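Local coordinates for predicted protein (Phaeodactylum tricornutum CCAP 1055/1, PDB 5Z5M), which acts as an (S)-allantoin synthase in urate degradation, a natural fusion of an HIU hydrolase domain and an OHCU decarboxylase domain, at the interface of chains A and B. Residues are numbered along the deposited sequence; one frame, centred on the assembly and turned at random. Chains: chain A/B, Predicted protein.

The interface of chains A and B. Residues chain A 242, 272-274, 284; chain B 264-267, 270.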
loop_
_atom_site.group_PDB
_atom_site.type_symbol
_atom_site.label_atom_id
_atom_site.label_comp_id
_atom_site.label_asym_id
_atom_site.label_seq_id
_atom_site.Cartn_x
_atom_site.Cartn_y
_atom_site.Cartn_z
ATOM N N GLN A 242 -17.313 -2.123 -16.765
ATOM C CA GLN A 242 -16.667 -1.249 -15.806
ATOM C C GLN A 242 -17.608 -0.950 -14.648
ATOM O O GLN A 242 -18.792 -0.685 -14.853
ATOM C CB GLN A 242 -16.220 0.052 -16.477
ATOM C CG GLN A 242 -15.363 0.922 -15.598
ATOM C CD GLN A 242 -14.927 2.200 -16.291
ATOM O OE1 GLN A 242 -15.725 2.869 -16.953
ATOM N NE2 GLN A 242 -13.650 2.539 -16.153
ATOM N N ARG A 272 -13.018 2.722 -8.963
ATOM C CA ARG A 272 -13.404 2.359 -10.322
ATOM C C ARG A 272 -12.564 1.177 -10.814
ATOM O O ARG A 272 -11.337 1.193 -10.684
ATOM C CB ARG A 272 -13.235 3.571 -11.246
ATOM C CG ARG A 272 -13.776 3.412 -12.654
ATOM C CD ARG A 272 -13.711 4.754 -13.383
ATOM N NE ARG A 272 -14.410 5.800 -12.639
ATOM C CZ ARG A 272 -14.309 7.102 -12.893
ATOM N NH1 ARG A 272 -13.538 7.529 -13.877
ATOM N NH2 ARG A 272 -14.981 7.981 -12.159
ATOM N N PHE A 273 -13.223 0.155 -11.360
ATOM C CA PHE A 273 -12.529 -1.058 -11.794
ATOM C C PHE A 273 -13.273 -1.840 -12.882
ATOM O O PHE A 273 -14.488 -1.703 -13.060
ATOM C CB PHE A 273 -12.270 -1.975 -10.593
ATOM C CG PHE A 273 -13.516 -2.601 -10.023
ATOM C CD1 PHE A 273 -14.324 -1.894 -9.150
ATOM C CD2 PHE A 273 -13.873 -3.893 -10.365
ATOM C CE1 PHE A 273 -15.468 -2.466 -8.619
ATOM C CE2 PHE A 273 -15.018 -4.472 -9.840
ATOM C CZ PHE A 273 -15.815 -3.760 -8.966
ATOM N N GLY A 274 -12.530 -2.674 -13.602
ATOM C CA GLY A 274 -13.101 -3.459 -14.677
ATOM C C GLY A 274 -13.143 -4.934 -14.343
ATOM O O GLY A 274 -12.252 -5.447 -13.658
ATOM N N VAL A 284 -12.340 -7.407 -4.646
ATOM C CA VAL A 284 -11.831 -6.044 -4.761
ATOM C C VAL A 284 -12.060 -5.299 -3.457
ATOM O O VAL A 284 -13.093 -4.658 -3.277
ATOM C CB VAL A 284 -12.495 -5.297 -5.939
ATOM C CG1 VAL A 284 -11.926 -3.873 -6.078
ATOM C CG2 VAL A 284 -12.288 -6.076 -7.226
ATOM N N PRO B 264 -9.705 -3.569 -18.816
ATOM C CA PRO B 264 -8.616 -3.484 -17.837
ATOM C C PRO B 264 -9.134 -3.399 -16.412
ATOM O O PRO B 264 -10.190 -2.805 -16.182
ATOM C CB PRO B 264 -7.878 -2.201 -18.234
ATOM C CG PRO B 264 -8.862 -1.416 -19.024
ATOM C CD PRO B 264 -9.713 -2.421 -19.738
ATOM N N PHE B 265 -8.407 -3.993 -15.471
ATOM C CA PHE B 265 -8.804 -3.906 -14.079
ATOM C C PHE B 265 -8.793 -2.447 -13.669
ATOM O O PHE B 265 -9.719 -1.988 -13.024
ATOM C CB PHE B 265 -7.887 -4.727 -13.173
ATOM C CG PHE B 265 -8.223 -4.602 -11.717
ATOM C CD1 PHE B 265 -9.425 -5.085 -11.228
ATOM C CD2 PHE B 265 -7.344 -3.988 -10.840
ATOM C CE1 PHE B 265 -9.747 -4.956 -9.885
ATOM C CE2 PHE B 265 -7.657 -3.861 -9.499
ATOM C CZ PHE B 265 -8.861 -4.340 -9.022
ATOM N N LEU B 266 -7.753 -1.724 -14.071
ATOM C CA LEU B 266 -7.669 -0.288 -13.817
ATOM C C LEU B 266 -7.462 0.457 -15.123
ATOM O O LEU B 266 -6.550 0.146 -15.898
ATOM C CB LEU B 266 -6.533 0.040 -12.847
ATOM C CG LEU B 266 -6.605 -0.500 -11.417
ATOM C CD1 LEU B 266 -5.299 -0.173 -10.696
ATOM C CD2 LEU B 266 -7.816 0.044 -10.642
ATOM N N ASP B 267 -8.314 1.444 -15.364
ATOM C CA ASP B 267 -8.231 2.251 -16.573
ATOM C C ASP B 267 -8.098 3.717 -16.175
ATOM O O ASP B 267 -7.009 4.290 -16.183
ATOM C CB ASP B 267 -9.470 2.028 -17.444
ATOM C CG ASP B 267 -9.419 2.800 -18.746
ATOM O OD1 ASP B 267 -8.304 3.072 -19.239
ATOM O OD2 ASP B 267 -10.500 3.125 -19.283
ATOM N N PRO B 270 -10.239 7.609 -10.336
ATOM C CA PRO B 270 -10.651 8.806 -9.594
ATOM C C PRO B 270 -10.048 8.814 -8.198
ATOM O O PRO B 270 -9.968 7.771 -7.553
ATOM C CB PRO B 270 -12.173 8.671 -9.533
ATOM C CG PRO B 270 -12.396 7.187 -9.478
ATOM C CD PRO B 270 -11.288 6.573 -10.336
HETATM O O HOH W 1 -10.212 2.231 -13.221
#
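Strand 268-275 of chain A runs past the loop of chain B that leads into that chain's own copy of the strand, and the two backbones are tied where A:Gly274 N donates to B:Phe265 O over 3.0 Å, the donor lying above the carbonyl plane (34° out of it). Both segments belong to the transthyretin-like HIU hydrolase domain, and this patch has its twin with the chains exchanged across a two-fold interface. A water extends the backbone link, bridging A:Arg272 O and B:Asp267 N, the latter at 3.0 Å from the water oxygen. The absence of a side chain at A:Gly274 is likely to be what allows the carbonyls of B:Pro264 and B:Phe265 to come so close to its backbone. The ring of B:Phe265, swung out with CG anti to the backbone N (chi1 177°), is the main apolar piece of the loop. Its CE1 meets the tip of A:Val284, CG2 at 3.8 Å, which lies in the ring plane at the edge. That same methyl also sits over one face of the A:Phe273 ring, toward the rim, so a compact branched residue serves two aromatics at once. A:Phe273 itself presents CB rather than its ring to B:Phe265. At the other end A:Arg272, also anti at chi1 (-172°) but bent at chi3, crosses B:Pro270 obliquely: its CB lies 3.7 Å from the proline CD, while one guanidinium face rests on CG, 3.6 Å above the plane and toward the rim. The rigid pyrrolidine suits this role, offering a fixed apolar surface to a flat guanidinium group. An alanine at A:Arg272 would probably leave B:Pro270 less well packed, having lost the guanidinium laid over it.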